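Local coordinates for protein lytic chitin monooxygenase (Enterococcus faecalis, PDB 4A02) that oxidatively cleaves glycosidic bonds in crystalline alpha- and beta-chitin by a copper-dependent mechanism, acting in synergy with a chitinase, at residues Y93-N98 with I132-D137; N98-N103 with G140-Y145; I144-G149 with Q159-N164. All coordinates share one frame; numbering follows the deposited sequence.

Contact 1: Y93-N98 with I132-D137; sequences YYITKN and INIPTD
Tyr93 and Ile95 meet Ile132, Ile134 and Pro135 in a face-to-face packing of two beta-sheets, part of the sheet interface in the lytic polysaccharide monooxygenase beta-sandwich. Segments 93-98 and 132-137 run in nearly the same direction, 11° apart end to end, but their strands belong to different sheets. The CA atoms of Tyr93 and Ile132 stand 7.8 Å apart, so side chains, not backbone bonds, fill the gap. Ile132 lays its CG2 methyl over one face of the Tyr93 ring, displaced toward the rim, in a CH-pi contact 3.9 Å from the ring centroid. Its CG1 sits between the backbone N and the carbonyl carbon (chi1 68°), which brings CD1 to the same ring, 3.9 Å from Tyr93 CD2. Further along, Ile95 divides its branches: CD1 meets Ile134 CD1 at 4.2 Å, the side chains crossing at about a right angle, while CG2 passes Pro135 CD at 4.1 Å, those side chains running in opposite directions. Beyond the strand ends the contact turns polar and exposed. Asn98 ND2 donates to Asp137 O at 2.9 Å, from above the carbonyl plane but within its own amide plane. A water accepts from Asn98 N and donates to Asp137 OD2. The Tyr93 hydroxyl is hydrogen-bonded to Gln130 and Trp80. Strand 74-82 flanks strand 127-134 through Ile78 and Leu76, while strands 111-120 and 142-150 border strand 88-96 in the facing sheet.

Contact 2: N98-N103 with G140-Y145; sequences NGWNPN and GYHVIY
Trp100 meets Tyr141 and His142 in an aromatic cluster where the loop after strand 88-96 folds over the start of strand 142-150 in the beta-sandwich. The backbones of the touching parts run almost perpendicular. Among the aromatic contacts, the Trp100–Tyr141 pair is edge-to-face: the indole directs its six-membered ring edge at the phenol, with planes at 66° and CZ2 above the centre of the Tyr141 ring. Trp100 CG lies between its backbone N and carbonyl carbon (chi1 76°), turning the indole toward strand 142-150. His142 meets the five-membered ring obliquely. Two apolar contacts add to the pair: Val143 CG2 comes to 3.7 Å from Trp100 CH2, and Pro102 CB reaches Tyr141 CD2 at the same distance of 3.7 Å.

Two hydrogen bonds tie the loop to the strand, and within the loop an Asx turn, Asn103 N to Asn101 OD1, shapes the chain beyond the indole. Trp100 NE1 donates to Tyr141 O at 2.8 Å, with the oxygen close to the indole plane, so one residue offers Trp100 both a ring face and a carbonyl. The Tyr141 hydroxyl bonds to Asp162 and Gln61. The imidazole is held at both nitrogens, ND1 by Thr96 OG1 and NE2 by Asn98 OD1, an oxygen that also accepts from Lys139 N. His142 NE2 donates to Asn98 OD1 at 2.9 Å in the carbonyl plane, with a bent N-H...O angle of 135°.

Contact 3: I144-G149 with Q159-N164; sequences IYAVWG and QAIDVN
Ile144 and Ile161 both hold CG1 anti to the carbonyl carbon, beside the backbone N (chi1 near -60° in each), facing each other across an antiparallel beta hairpin of strands 142-150 and 155-165. Their CD1 methyls part because the strands run oppositely and chi2 differs, that of Ile161 (142°) lying off the usual staggered value. Ile161 CD1 touches both Ile144 CG2 at 4.0 Å and Ala146 CB at 3.9 Å, while Ile144 CD1 runs on to Val163 CG1. These residues share one face with Gln159 and look into the sandwich, where Leu76, Trp80 and Val4 of the facing sheet cover them. Tyr145 and Ala160, a non-hydrogen-bonded pair, lie on the other face, Tyr145 CD1 coming to 4.2 Å from Ala160 CB; the Tyr145 hydroxyl bonds to Leu47 O. Gln159 bends at chi2 (-78°) and leads its amide away from Ala146; OE1 is bonded to Ser9 OG and Val4 N. Its side chain lies about 9 Å from that of the copper ligand His1, near the metal site. Ile144 and Ile161 exchange two backbone bonds. Ala146 N donates to Gln159 O from above the carbonyl plane at 2.9 Å, whereas Gln159 N returns a bond of 2.8 Å nearly in line with the C=O of Ala146.

In the fold
Contact 3 is wholly buried near the centre of the chain, whereas the centres of contacts 1 and 2 lie about 13 Å from it and both grade from buried strand residues to exposed loop. Their chemistry follows this placement: backbone bonding pairs neighbouring strands in contact 3, apolar side chains join two sheets in contact 1, with a polar bond at its exposed end, and aromatic and side-chain polar groups attach a loop in contact 2. Strand 142-150 serves both contacts 2 and 3 and pairs with strand 88-96 of contact 1, as Tyr94 O bonds to Tyr145 N. Asn98 belongs to contacts 1 and 2. A backbone bond between His142 N and Val163 O links contact 2 to contact 3.

Contact 1: Y93-N98 with I132-D137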
loop_
_atom_site.group_PDB
_atom_site.type_symbol
_atom_site.label_atom_id
_atom_site.label_comp_id
_atom_site.label_asym_id
_atom_site.label_seq_id
_atom_site.Cartn_x
_atom_site.Cartn_y
_atom_site.Cartn_z
ATOM N N TYR A 93 -6.805 -5.664 -1.592
ATOM C CA TYR A 93 -5.454 -5.728 -2.123
ATOM C C TYR A 93 -5.485 -5.905 -3.618
ATOM O O TYR A 93 -6.251 -6.725 -4.148
ATOM C CB TYR A 93 -4.680 -6.872 -1.487
ATOM C CG TYR A 93 -4.498 -6.745 -0.005
ATOM C CD1 TYR A 93 -5.478 -7.174 0.891
ATOM C CD2 TYR A 93 -3.368 -6.161 0.540
ATOM C CE1 TYR A 93 -5.293 -7.044 2.245
ATOM C CE2 TYR A 93 -3.198 -6.036 1.887
ATOM C CZ TYR A 93 -4.163 -6.483 2.762
ATOM O OH TYR A 93 -3.908 -6.316 4.100
ATOM N N TYR A 94 -4.604 -5.159 -4.287
ATOM C CA TYR A 94 -4.408 -5.163 -5.728
ATOM C C TYR A 94 -2.947 -5.352 -6.036
ATOM O O TYR A 94 -2.103 -4.972 -5.205
ATOM C CB TYR A 94 -4.897 -3.821 -6.319
ATOM C CG TYR A 94 -6.285 -3.408 -5.947
ATOM C CD1 TYR A 94 -6.528 -2.793 -4.694
ATOM C CD2 TYR A 94 -7.367 -3.594 -6.775
ATOM C CE1 TYR A 94 -7.791 -2.391 -4.324
ATOM C CE2 TYR A 94 -8.666 -3.197 -6.382
ATOM C CZ TYR A 94 -8.839 -2.597 -5.123
ATOM O OH TYR A 94 -10.128 -2.223 -4.764
ATOM N N ILE A 95 -2.591 -5.837 -7.231
ATOM C CA ILE A 95 -1.218 -5.896 -7.633
ATOM C C ILE A 95 -1.113 -5.584 -9.125
ATOM O O ILE A 95 -1.961 -6.018 -9.929
ATOM C CB ILE A 95 -0.534 -7.225 -7.274
ATOM C CG1 ILE A 95 0.973 -7.155 -7.460
ATOM C CG2 ILE A 95 -1.138 -8.395 -8.024
ATOM C CD1 ILE A 95 1.695 -8.377 -6.933
ATOM N N THR A 96 -0.074 -4.866 -9.512
ATOM C CA THR A 96 0.193 -4.594 -10.898
ATOM C C THR A 96 0.272 -5.872 -11.714
ATOM O O THR A 96 0.723 -6.914 -11.231
ATOM C CB THR A 96 1.534 -3.807 -11.038
ATOM O OG1 THR A 96 2.520 -4.387 -10.193
ATOM C CG2 THR A 96 1.376 -2.359 -10.659
ATOM N N LYS A 97 -0.146 -5.774 -12.970
ATOM C CA LYS A 97 0.021 -6.811 -13.975
ATOM C C LYS A 97 1.448 -6.827 -14.480
ATOM O O LYS A 97 2.101 -5.786 -14.611
ATOM C CB LYS A 97 -0.956 -6.543 -15.136
ATOM C CG LYS A 97 -2.389 -6.515 -14.707
ATOM C CD LYS A 97 -3.289 -5.919 -15.770
ATOM C CE LYS A 97 -3.817 -6.931 -16.545
ATOM N NZ LYS A 97 -5.112 -7.488 -16.132
ATOM N N ASN A 98 1.928 -8.030 -14.870
ATOM C CA ASN A 98 3.197 -8.070 -15.589
ATOM C C ASN A 98 3.132 -7.136 -16.783
ATOM O O ASN A 98 2.137 -7.100 -17.519
ATOM C CB ASN A 98 3.515 -9.485 -16.090
ATOM C CG ASN A 98 4.027 -10.429 -15.054
ATOM O OD1 ASN A 98 4.540 -10.035 -13.976
ATOM N ND2 ASN A 98 3.961 -11.696 -15.374
ATOM N N ILE A 132 -2.442 -12.964 1.653
ATOM C CA ILE A 132 -2.983 -12.764 0.316
ATOM C C ILE A 132 -2.234 -13.627 -0.673
ATOM O O ILE A 132 -1.063 -13.962 -0.484
ATOM C CB ILE A 132 -2.962 -11.260 -0.072
ATOM C CG1 ILE A 132 -1.519 -10.757 -0.259
ATOM C CG2 ILE A 132 -3.752 -10.455 0.906
ATOM C CD1 ILE A 132 -1.481 -9.318 -0.746
ATOM N N ASN A 133 -2.868 -13.978 -1.782
ATOM C CA ASN A 133 -2.267 -14.825 -2.785
ATOM C C ASN A 133 -1.691 -14.010 -3.903
ATOM O O ASN A 133 -2.404 -13.381 -4.687
ATOM C CB ASN A 133 -3.250 -15.859 -3.321
ATOM C CG ASN A 133 -3.648 -16.832 -2.246
ATOM O OD1 ASN A 133 -2.772 -17.334 -1.529
ATOM N ND2 ASN A 133 -4.925 -17.104 -2.203
ATOM N N ILE A 134 -0.359 -14.006 -4.032
ATOM C CA ILE A 134 0.312 -13.358 -5.132
ATOM C C ILE A 134 0.192 -14.253 -6.352
ATOM O O ILE A 134 0.646 -15.411 -6.309
ATOM C CB ILE A 134 1.774 -13.056 -4.790
ATOM C CG1 ILE A 134 1.890 -12.212 -3.534
ATOM C CG2 ILE A 134 2.496 -12.467 -5.987
ATOM C CD1 ILE A 134 1.201 -10.860 -3.592
ATOM N N PRO A 135 -0.398 -13.785 -7.460
ATOM C CA PRO A 135 -0.595 -14.682 -8.622
ATOM C C PRO A 135 0.691 -15.255 -9.106
ATOM O O PRO A 135 1.742 -14.607 -9.151
ATOM C CB PRO A 135 -1.282 -13.773 -9.637
ATOM C CG PRO A 135 -1.967 -12.714 -8.809
ATOM C CD PRO A 135 -1.010 -12.457 -7.674
ATOM N N THR A 136 0.633 -16.524 -9.518
ATOM C CA THR A 136 1.820 -17.250 -9.869
ATOM C C THR A 136 2.506 -16.807 -11.153
ATOM O O THR A 136 3.649 -17.197 -11.339
ATOM C CB THR A 136 1.540 -18.777 -9.875
ATOM O OG1 THR A 136 0.557 -19.029 -10.801
ATOM C CG2 THR A 136 1.080 -19.179 -8.498
ATOM N N ASP A 137 1.867 -16.017 -11.990
ATOM C CA ASP A 137 2.513 -15.501 -13.160
ATOM C C ASP A 137 3.465 -14.369 -12.834
ATOM O O ASP A 137 4.290 -14.017 -13.682
ATOM C CB ASP A 137 1.530 -15.000 -14.239
ATOM C CG ASP A 137 0.731 -13.795 -13.852
ATOM O OD1 ASP A 137 0.532 -13.526 -12.659
ATOM O OD2 ASP A 137 0.250 -13.092 -14.807
HETATM O O HOH W 1 0.153 -10.231 -14.976
#

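Contact 2: N98-N103 with G140-Y145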
loop_
_atom_site.group_PDB
_atom_site.type_symbol
_atom_site.label_atom_id
_atom_site.label_comp_id
_atom_site.label_asym_id
_atom_site.label_seq_id
_atom_site.Cartn_x
_atom_site.Cartn_y
_atom_site.Cartn_z
ATOM N N ASN A 98 1.928 -8.030 -14.870
ATOM C CA ASN A 98 3.197 -8.070 -15.589
ATOM C C ASN A 98 3.132 -7.136 -16.783
ATOM O O ASN A 98 2.137 -7.100 -17.519
ATOM C CB ASN A 98 3.515 -9.485 -16.090
ATOM C CG ASN A 98 4.027 -10.429 -15.054
ATOM O OD1 ASN A 98 4.540 -10.035 -13.976
ATOM N ND2 ASN A 98 3.961 -11.696 -15.374
ATOM N N GLY A 99 4.212 -6.389 -16.996
ATOM C CA GLY A 99 4.320 -5.464 -18.125
ATOM C C GLY A 99 3.878 -4.068 -17.861
ATOM O O GLY A 99 3.987 -3.219 -18.745
ATOM N N TRP A 100 3.374 -3.763 -16.654
ATOM C CA TRP A 100 3.130 -2.412 -16.265
ATOM C C TRP A 100 4.424 -1.602 -16.394
ATOM O O TRP A 100 5.524 -2.124 -16.297
ATOM C CB TRP A 100 2.548 -2.349 -14.848
ATOM C CG TRP A 100 3.590 -2.579 -13.771
ATOM C CD1 TRP A 100 4.157 -3.766 -13.401
ATOM C CD2 TRP A 100 4.196 -1.563 -12.954
ATOM N NE1 TRP A 100 5.099 -3.559 -12.426
ATOM C CE2 TRP A 100 5.115 -2.218 -12.111
ATOM C CE3 TRP A 100 4.045 -0.182 -12.842
ATOM C CZ2 TRP A 100 5.879 -1.528 -11.179
ATOM C CZ3 TRP A 100 4.794 0.503 -11.904
ATOM C CH2 TRP A 100 5.691 -0.177 -11.086
ATOM N N ASN A 101 4.263 -0.292 -16.594
ATOM C CA ASN A 101 5.427 0.544 -16.910
ATOM C C ASN A 101 5.950 1.212 -15.626
ATOM O O ASN A 101 5.266 2.089 -15.068
ATOM C CB ASN A 101 5.032 1.600 -17.946
ATOM C CG ASN A 101 6.235 2.290 -18.485
ATOM O OD1 ASN A 101 7.173 2.611 -17.764
ATOM N ND2 ASN A 101 6.191 2.592 -19.768
ATOM N N PRO A 102 7.126 0.825 -15.144
ATOM C CA PRO A 102 7.615 1.332 -13.880
ATOM C C PRO A 102 8.152 2.743 -13.946
ATOM O O PRO A 102 8.594 3.279 -12.930
ATOM C CB PRO A 102 8.724 0.332 -13.522
ATOM C CG PRO A 102 9.282 -0.032 -14.883
ATOM C CD PRO A 102 8.060 -0.157 -15.734
ATOM N N ASN A 103 8.132 3.361 -15.140
ATOM C CA ASN A 103 8.536 4.721 -15.378
ATOM C C ASN A 103 7.389 5.660 -15.704
ATOM O O ASN A 103 7.641 6.776 -16.166
ATOM C CB ASN A 103 9.621 4.769 -16.458
ATOM C CG ASN A 103 10.853 4.037 -16.006
ATOM O OD1 ASN A 103 11.472 4.431 -15.011
ATOM N ND2 ASN A 103 11.269 2.968 -16.697
ATOM N N GLY A 140 9.295 -9.974 -11.235
ATOM C CA GLY A 140 9.958 -8.680 -11.358
ATOM C C GLY A 140 9.341 -7.626 -10.449
ATOM O O GLY A 140 8.641 -7.918 -9.493
ATOM N N TYR A 141 9.660 -6.363 -10.744
ATOM C CA TYR A 141 9.172 -5.247 -9.959
ATOM C C TYR A 141 7.670 -5.124 -10.096
ATOM O O TYR A 141 7.166 -5.015 -11.244
ATOM C CB TYR A 141 9.859 -3.974 -10.408
ATOM C CG TYR A 141 9.420 -2.683 -9.745
ATOM C CD1 TYR A 141 8.882 -2.644 -8.464
ATOM C CD2 TYR A 141 9.559 -1.485 -10.429
ATOM C CE1 TYR A 141 8.476 -1.459 -7.884
ATOM C CE2 TYR A 141 9.207 -0.290 -9.846
ATOM C CZ TYR A 141 8.657 -0.263 -8.583
ATOM O OH TYR A 141 8.337 0.947 -8.000
ATOM N N HIS A 142 6.953 -5.090 -8.978
ATOM C CA HIS A 142 5.527 -4.916 -8.907
ATOM C C HIS A 142 5.188 -3.986 -7.762
ATOM O O HIS A 142 5.979 -3.764 -6.847
ATOM C CB HIS A 142 4.811 -6.277 -8.710
ATOM C CG HIS A 142 4.751 -7.027 -10.019
ATOM N ND1 HIS A 142 3.834 -6.613 -10.972
ATOM C CD2 HIS A 142 5.529 -8.009 -10.535
ATOM C CE1 HIS A 142 4.048 -7.380 -12.000
ATOM N NE2 HIS A 142 5.049 -8.225 -11.791
ATOM N N VAL A 143 3.957 -3.433 -7.836
ATOM C CA VAL A 143 3.393 -2.648 -6.760
ATOM C C VAL A 143 2.144 -3.344 -6.278
ATOM O O VAL A 143 1.226 -3.613 -7.055
ATOM C CB VAL A 143 3.117 -1.192 -7.189
ATOM C CG1 VAL A 143 2.433 -0.406 -6.069
ATOM C CG2 VAL A 143 4.404 -0.499 -7.606
ATOM N N ILE A 144 2.103 -3.623 -4.970
ATOM C CA ILE A 144 0.895 -4.039 -4.277
ATOM C C ILE A 144 0.237 -2.793 -3.724
ATOM O O ILE A 144 0.893 -1.933 -3.160
ATOM C CB ILE A 144 1.216 -5.052 -3.164
ATOM C CG1 ILE A 144 1.872 -6.314 -3.715
ATOM C CG2 ILE A 144 -0.013 -5.370 -2.327
ATOM C CD1 ILE A 144 2.493 -7.182 -2.663
ATOM N N TYR A 145 -1.091 -2.698 -3.881
ATOM C CA TYR A 145 -1.852 -1.577 -3.363
ATOM C C TYR A 145 -2.833 -2.130 -2.328
ATOM O O TYR A 145 -3.687 -2.930 -2.665
ATOM C CB TYR A 145 -2.582 -0.844 -4.448
ATOM C CG TYR A 145 -3.042 0.548 -4.137
ATOM C CD1 TYR A 145 -2.160 1.489 -3.642
ATOM C CD2 TYR A 145 -4.340 0.949 -4.420
ATOM C CE1 TYR A 145 -2.575 2.810 -3.384
ATOM C CE2 TYR A 145 -4.737 2.272 -4.227
ATOM C CZ TYR A 145 -3.855 3.192 -3.715
ATOM O OH TYR A 145 -4.272 4.481 -3.569
#

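Contact 3: I144-G149 with Q159-N164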
loop_
_atom_site.group_PDB
_atom_site.type_symbol
_atom_site.label_atom_id
_atom_site.label_comp_id
_atom_site.label_asym_id
_atom_site.label_seq_id
_atom_site.Cartn_x
_atom_site.Cartn_y
_atom_site.Cartn_z
ATOM N N ILE A 144 2.103 -3.623 -4.970
ATOM C CA ILE A 144 0.895 -4.039 -4.277
ATOM C C ILE A 144 0.237 -2.793 -3.724
ATOM O O ILE A 144 0.893 -1.933 -3.160
ATOM C CB ILE A 144 1.216 -5.052 -3.164
ATOM C CG1 ILE A 144 1.872 -6.314 -3.715
ATOM C CG2 ILE A 144 -0.013 -5.370 -2.327
ATOM C CD1 ILE A 144 2.493 -7.182 -2.663
ATOM N N TYR A 145 -1.091 -2.698 -3.881
ATOM C CA TYR A 145 -1.852 -1.577 -3.363
ATOM C C TYR A 145 -2.833 -2.130 -2.328
ATOM O O TYR A 145 -3.687 -2.930 -2.665
ATOM C CB TYR A 145 -2.582 -0.844 -4.448
ATOM C CG TYR A 145 -3.042 0.548 -4.137
ATOM C CD1 TYR A 145 -2.160 1.489 -3.642
ATOM C CD2 TYR A 145 -4.340 0.949 -4.420
ATOM C CE1 TYR A 145 -2.575 2.810 -3.384
ATOM C CE2 TYR A 145 -4.737 2.272 -4.227
ATOM C CZ TYR A 145 -3.855 3.192 -3.715
ATOM O OH TYR A 145 -4.272 4.481 -3.569
ATOM N N ALA A 146 -2.633 -1.730 -1.085
ATOM C CA ALA A 146 -3.391 -2.234 0.060
ATOM C C ALA A 146 -4.277 -1.113 0.580
ATOM O O ALA A 146 -3.823 0.008 0.759
ATOM C CB ALA A 146 -2.427 -2.690 1.128
ATOM N N VAL A 147 -5.553 -1.439 0.834
ATOM C CA VAL A 147 -6.544 -0.424 1.178
ATOM C C VAL A 147 -7.329 -0.860 2.394
ATOM O O VAL A 147 -8.073 -1.857 2.365
ATOM C CB VAL A 147 -7.519 -0.206 -0.010
ATOM C CG1 VAL A 147 -8.474 0.945 0.340
ATOM C CG2 VAL A 147 -6.765 0.086 -1.282
ATOM N N TRP A 148 -7.179 -0.119 3.491
ATOM C CA TRP A 148 -7.863 -0.375 4.757
ATOM C C TRP A 148 -9.099 0.533 4.820
ATOM O O TRP A 148 -8.985 1.741 4.937
ATOM C CB TRP A 148 -6.926 -0.083 5.899
ATOM C CG TRP A 148 -7.542 -0.176 7.258
ATOM C CD1 TRP A 148 -8.558 -0.995 7.679
ATOM C CD2 TRP A 148 -7.145 0.562 8.411
ATOM N NE1 TRP A 148 -8.816 -0.786 8.988
ATOM C CE2 TRP A 148 -7.963 0.174 9.473
ATOM C CE3 TRP A 148 -6.192 1.563 8.654
ATOM C CZ2 TRP A 148 -7.850 0.721 10.751
ATOM C CZ3 TRP A 148 -6.082 2.090 9.906
ATOM C CH2 TRP A 148 -6.928 1.681 10.944
ATOM N N GLY A 149 -10.284 -0.083 4.668
ATOM C CA GLY A 149 -11.535 0.667 4.655
ATOM C C GLY A 149 -12.101 0.805 6.056
ATOM O O GLY A 149 -12.394 -0.189 6.712
ATOM N N GLN A 159 -2.052 2.217 0.800
ATOM C CA GLN A 159 -0.641 1.845 0.978
ATOM C C GLN A 159 -0.101 1.148 -0.265
ATOM O O GLN A 159 -0.340 -0.030 -0.503
ATOM C CB GLN A 159 -0.515 0.939 2.198
ATOM C CG GLN A 159 -0.781 1.674 3.496
ATOM C CD GLN A 159 0.423 2.498 3.918
ATOM O OE1 GLN A 159 1.473 1.919 4.208
ATOM N NE2 GLN A 159 0.299 3.805 3.977
ATOM N N ALA A 160 0.694 1.906 -1.039
ATOM C CA ALA A 160 1.495 1.316 -2.103
ATOM C C ALA A 160 2.734 0.653 -1.524
ATOM O O ALA A 160 3.405 1.230 -0.659
ATOM C CB ALA A 160 1.912 2.412 -3.087
ATOM N N ILE A 161 3.035 -0.541 -2.021
ATOM C CA ILE A 161 4.138 -1.386 -1.525
ATOM C C ILE A 161 4.921 -1.875 -2.722
ATOM O O ILE A 161 4.365 -2.518 -3.622
ATOM C CB ILE A 161 3.551 -2.580 -0.751
ATOM C CG1 ILE A 161 2.634 -2.165 0.410
ATOM C CG2 ILE A 161 4.665 -3.507 -0.266
ATOM C CD1 ILE A 161 1.461 -3.041 0.565
ATOM N N ASP A 162 6.213 -1.556 -2.780
ATOM C CA ASP A 162 7.088 -1.966 -3.869
ATOM C C ASP A 162 7.723 -3.325 -3.560
ATOM O O ASP A 162 8.336 -3.482 -2.492
ATOM C CB ASP A 162 8.194 -0.925 -4.046
ATOM C CG ASP A 162 7.652 0.433 -4.399
ATOM O OD1 ASP A 162 7.244 0.599 -5.592
ATOM O OD2 ASP A 162 7.620 1.323 -3.523
ATOM N N VAL A 163 7.597 -4.265 -4.493
ATOM C CA VAL A 163 8.165 -5.587 -4.313
ATOM C C VAL A 163 8.896 -5.998 -5.588
ATOM O O VAL A 163 8.642 -5.499 -6.681
ATOM C CB VAL A 163 7.101 -6.631 -3.928
ATOM C CG1 VAL A 163 6.490 -6.278 -2.593
ATOM C CG2 VAL A 163 6.029 -6.793 -5.004
ATOM N N ASN A 164 9.814 -6.951 -5.414
ATOM C CA ASN A 164 10.508 -7.619 -6.508
ATOM C C ASN A 164 10.165 -9.087 -6.404
ATOM O O ASN A 164 10.538 -9.719 -5.411
ATOM C CB ASN A 164 12.008 -7.373 -6.432
ATOM C CG ASN A 164 12.711 -8.159 -7.520
ATOM O OD1 ASN A 164 12.399 -8.024 -8.696
ATOM N ND2 ASN A 164 13.596 -9.037 -7.103
#